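Local coordinates for protein type III secretion T3S chaperone (PDB 3K29) that probably serves as a YscO-like chaperone of the type III secretion apparatus, built as a long helical hairpin, at residues V49-L60 with M76-L87. Sequence-based numbering, arbitrary orientation.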
# COMPACT_ATOMS: atom_id res chain seq x y z
N VAL A 49 24.30 0.60 23.86
CA VAL A 49 24.34 1.45 25.07
C VAL A 49 23.68 0.75 26.25
O VAL A 49 24.23 0.77 27.33
CB VAL A 49 23.69 2.88 24.82
CG1 VAL A 49 23.84 3.76 26.09
CG2 VAL A 49 24.47 3.56 23.73
N LYS A 50 22.53 0.11 26.02
CA LYS A 50 21.85 -0.63 27.09
C LYS A 50 22.76 -1.75 27.64
O LYS A 50 22.81 -2.00 28.86
CB LYS A 50 20.53 -1.21 26.59
CG LYS A 50 19.57 -1.61 27.68
CD LYS A 50 18.39 -2.46 27.10
CE LYS A 50 17.27 -2.60 28.12
NZ LYS A 50 16.72 -4.02 28.30
N ASN A 51 23.49 -2.41 26.75
CA ASN A 51 24.38 -3.46 27.22
C ASN A 51 25.58 -2.92 27.98
O ASN A 51 26.00 -3.50 28.97
CB ASN A 51 24.75 -4.40 26.06
CG ASN A 51 23.57 -5.27 25.65
OD1 ASN A 51 22.84 -5.76 26.51
ND2 ASN A 51 23.36 -5.44 24.36
N HIS A 52 26.10 -1.79 27.52
CA HIS A 52 27.21 -1.16 28.18
C HIS A 52 26.78 -0.79 29.60
O HIS A 52 27.56 -0.89 30.57
CB HIS A 52 27.67 0.05 27.29
CG HIS A 52 28.80 0.84 27.88
ND1 HIS A 52 29.91 0.24 28.45
CD2 HIS A 52 29.01 2.17 27.98
CE1 HIS A 52 30.75 1.17 28.88
NE2 HIS A 52 30.23 2.35 28.60
N TYR A 53 25.51 -0.40 29.74
CA TYR A 53 24.98 0.09 31.04
C TYR A 53 24.90 -1.11 31.96
O TYR A 53 25.36 -1.10 33.11
CB TYR A 53 23.60 0.71 30.78
CG TYR A 53 22.89 1.35 31.94
CD1 TYR A 53 23.50 2.33 32.73
CD2 TYR A 53 21.55 1.08 32.15
CE1 TYR A 53 22.78 2.96 33.76
CE2 TYR A 53 20.84 1.66 33.17
CZ TYR A 53 21.46 2.59 33.98
OH TYR A 53 20.71 3.14 34.98
N MSE A 54 24.33 -2.17 31.42
CA MSE A 54 24.21 -3.43 32.15
C MSE A 54 25.58 -3.95 32.61
O MSE A 54 25.76 -4.32 33.75
CB MSE A 54 23.40 -4.44 31.32
CG MSE A 54 21.96 -3.99 31.13
SE MSE A 54 20.59 -5.22 30.42
CE MSE A 54 19.84 -5.80 32.13
N GLN A 55 26.57 -3.97 31.71
CA GLN A 55 27.95 -4.38 32.09
C GLN A 55 28.49 -3.56 33.25
O GLN A 55 29.08 -4.13 34.15
CB GLN A 55 28.94 -4.16 30.94
CG GLN A 55 28.93 -5.21 29.85
CD GLN A 55 29.65 -4.76 28.52
OE1 GLN A 55 29.35 -5.30 27.46
NE2 GLN A 55 30.60 -3.79 28.59
N LYS A 56 28.32 -2.22 33.21
CA LYS A 56 28.78 -1.34 34.29
C LYS A 56 28.07 -1.67 35.61
O LYS A 56 28.69 -1.71 36.68
CB LYS A 56 28.52 0.18 33.98
CG LYS A 56 29.25 0.77 32.68
CD LYS A 56 30.61 0.17 32.49
CE LYS A 56 31.67 0.97 33.23
NZ LYS A 56 32.87 0.14 33.47
N ILE A 57 26.76 -1.86 35.56
CA ILE A 57 26.01 -2.15 36.79
C ILE A 57 26.52 -3.48 37.38
O ILE A 57 26.72 -3.59 38.61
CB ILE A 57 24.53 -2.23 36.43
CG1 ILE A 57 24.03 -0.83 36.03
CG2 ILE A 57 23.62 -2.71 37.63
CD1 ILE A 57 22.70 -0.90 35.26
N ARG A 58 26.71 -4.48 36.52
CA ARG A 58 27.14 -5.83 36.99
C ARG A 58 28.53 -5.75 37.52
O ARG A 58 28.83 -6.38 38.50
CB ARG A 58 27.06 -6.87 35.88
CG ARG A 58 25.68 -7.39 35.61
CD ARG A 58 25.58 -8.37 34.36
NE ARG A 58 24.19 -8.51 33.91
CZ ARG A 58 23.27 -9.16 34.63
NH1 ARG A 58 23.64 -9.72 35.78
NH2 ARG A 58 22.01 -9.23 34.23
N GLN A 59 29.37 -4.92 36.90
CA GLN A 59 30.75 -4.80 37.37
C GLN A 59 30.73 -4.20 38.78
O GLN A 59 31.49 -4.61 39.64
CB GLN A 59 31.57 -3.90 36.40
CG GLN A 59 32.07 -4.62 35.11
CD GLN A 59 32.31 -3.62 33.89
OE1 GLN A 59 32.46 -2.40 34.07
NE2 GLN A 59 32.32 -4.17 32.69
N LEU A 60 29.88 -3.18 38.99
CA LEU A 60 29.79 -2.59 40.35
C LEU A 60 29.21 -3.61 41.35
O LEU A 60 29.67 -3.68 42.48
CB LEU A 60 28.93 -1.31 40.36
CG LEU A 60 28.59 -0.76 41.77
CD1 LEU A 60 29.86 -0.45 42.56
CD2 LEU A 60 27.82 0.58 41.59
N MSE A 76 32.24 4.58 40.47
CA MSE A 76 31.50 3.70 39.55
C MSE A 76 30.10 4.22 39.33
O MSE A 76 29.61 4.19 38.22
CB MSE A 76 31.41 2.26 40.11
CG MSE A 76 32.75 1.59 40.28
SE MSE A 76 33.74 1.40 38.63
CE MSE A 76 34.68 3.15 38.52
N LYS A 77 29.45 4.68 40.42
CA LYS A 77 28.09 5.22 40.31
C LYS A 77 28.06 6.48 39.45
O LYS A 77 27.08 6.74 38.69
CB LYS A 77 27.51 5.59 41.69
CG LYS A 77 27.08 4.34 42.48
CD LYS A 77 26.67 4.72 43.89
CE LYS A 77 25.34 5.48 43.93
NZ LYS A 77 24.27 4.76 43.20
N ALA A 78 29.15 7.23 39.51
CA ALA A 78 29.16 8.53 38.71
C ALA A 78 29.13 8.22 37.21
O ALA A 78 28.37 8.80 36.44
CB ALA A 78 30.42 9.35 39.06
N TYR A 79 29.95 7.26 36.82
CA TYR A 79 30.01 6.75 35.44
C TYR A 79 28.66 6.12 35.03
O TYR A 79 28.19 6.32 33.91
CB TYR A 79 31.14 5.71 35.29
CG TYR A 79 32.58 6.24 35.27
CD1 TYR A 79 33.00 7.15 34.33
CD2 TYR A 79 33.54 5.73 36.15
CE1 TYR A 79 34.31 7.62 34.30
CE2 TYR A 79 34.85 6.17 36.11
CZ TYR A 79 35.22 7.12 35.19
OH TYR A 79 36.52 7.56 35.15
N ILE A 80 28.07 5.31 35.92
CA ILE A 80 26.76 4.69 35.64
C ILE A 80 25.69 5.75 35.32
O ILE A 80 24.94 5.62 34.35
CB ILE A 80 26.29 3.73 36.75
CG1 ILE A 80 27.16 2.47 36.68
CG2 ILE A 80 24.80 3.47 36.64
CD1 ILE A 80 27.16 1.63 38.00
N LYS A 81 25.67 6.84 36.10
CA LYS A 81 24.73 7.93 35.80
C LYS A 81 24.90 8.50 34.44
O LYS A 81 23.90 8.82 33.79
CB LYS A 81 24.68 9.00 36.91
CG LYS A 81 23.82 8.40 38.06
CD LYS A 81 24.01 9.05 39.41
CE LYS A 81 23.39 8.18 40.51
NZ LYS A 81 23.90 8.61 41.82
N VAL A 82 26.15 8.65 33.98
CA VAL A 82 26.45 9.16 32.64
C VAL A 82 25.86 8.25 31.58
O VAL A 82 25.20 8.71 30.65
CB VAL A 82 27.99 9.36 32.42
CG1 VAL A 82 28.35 9.62 30.98
CG2 VAL A 82 28.51 10.52 33.30
N VAL A 83 26.06 6.94 31.75
CA VAL A 83 25.59 5.97 30.77
C VAL A 83 24.06 5.94 30.74
O VAL A 83 23.48 5.77 29.69
CB VAL A 83 26.19 4.54 31.03
CG1 VAL A 83 25.78 3.60 29.92
CG2 VAL A 83 27.69 4.65 31.02
N ALA A 84 23.43 6.05 31.91
CA ALA A 84 21.98 6.06 32.02
C ALA A 84 21.34 7.15 31.15
O ALA A 84 20.31 6.94 30.52
CB ALA A 84 21.60 6.24 33.42
N ILE A 85 21.96 8.33 31.10
CA ILE A 85 21.47 9.44 30.27
C ILE A 85 21.75 9.11 28.80
O ILE A 85 20.92 9.37 27.96
CB ILE A 85 22.15 10.79 30.70
CG1 ILE A 85 21.74 11.17 32.12
CG2 ILE A 85 21.83 11.99 29.70
CD1 ILE A 85 22.61 12.29 32.73
N GLN A 86 22.89 8.54 28.47
CA GLN A 86 23.08 8.14 27.09
C GLN A 86 21.99 7.18 26.67
O GLN A 86 21.50 7.25 25.52
CB GLN A 86 24.41 7.44 26.84
CG GLN A 86 25.63 8.18 27.28
CD GLN A 86 26.89 7.31 27.12
OE1 GLN A 86 27.06 6.66 26.07
NE2 GLN A 86 27.75 7.28 28.13
N LEU A 87 21.65 6.23 27.55
CA LEU A 87 20.59 5.27 27.25
C LEU A 87 19.23 5.97 27.01
O LEU A 87 18.57 5.67 26.01
CB LEU A 87 20.47 4.18 28.35
CG LEU A 87 19.35 3.16 28.13
CD1 LEU A 87 19.59 2.46 26.67
CD2 LEU A 87 19.37 2.11 29.28
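Two arms of an antiparallel coiled-coil hairpin meet here through knobs-into-holes packing, Tyr53 of helix 8-66 fitting among Ile80, Val83, Ala84 and Leu87 of helix 70-160, and Ile80 fitting in return among Tyr53, Lys56, Ile57 and Leu60. The local axes approach to 9.2 Å, with 159° between their N-to-C directions. Tyr53 CG lies anti to the backbone N (chi1 -177°), which carries the ring across the gap and alongside the second helix. Tyr53 CE1 touches Ala84 CB at 3.5 Å, and the hydroxyl reaches the same methyl. Leu87 CD2 meets Tyr53 CD2, at the opposite edge of the ring from CE1 but on the same side of its plane as Ala84 CB. The backbone O of Ile80 sits at the ring edge, near its plane. Over the centre of the opposite face lies Ile57 CD1, 3.7 Å above the plane, a neighbour from the same helix that backs the aromatic knob. At the root of the ring, Val83 CG1 packs on Tyr53 CB at 3.7 Å. Ile80 divides its branches: CG2 meets Tyr53 CE1, CG1 rests on Lys56 CB at 3.8 Å, and CD1 reaches Leu60 CD2. Leu60 also spreads its methyls, CD1 toward Met76 CB (selenomethionine here) and CD2 toward Lys77 CG. At the other end, Val49 CG1 rests against the backbone N of Leu87 at 3.6 Å and also touches Gln86 CB, while Leu87 CD1 lies on Lys50 CB. Lys56 lends its aliphatic root to the seam, then bends at chi2 and chi3; Lys56 NZ donates a hydrogen bond to Gln59 OE1 (2.6 Å), one turn on in the same helix, approaching in the carbonyl plane. Such reciprocal knobs-into-holes packing defines an antiparallel coiled coil, here near the turn of the YscO-like hairpin.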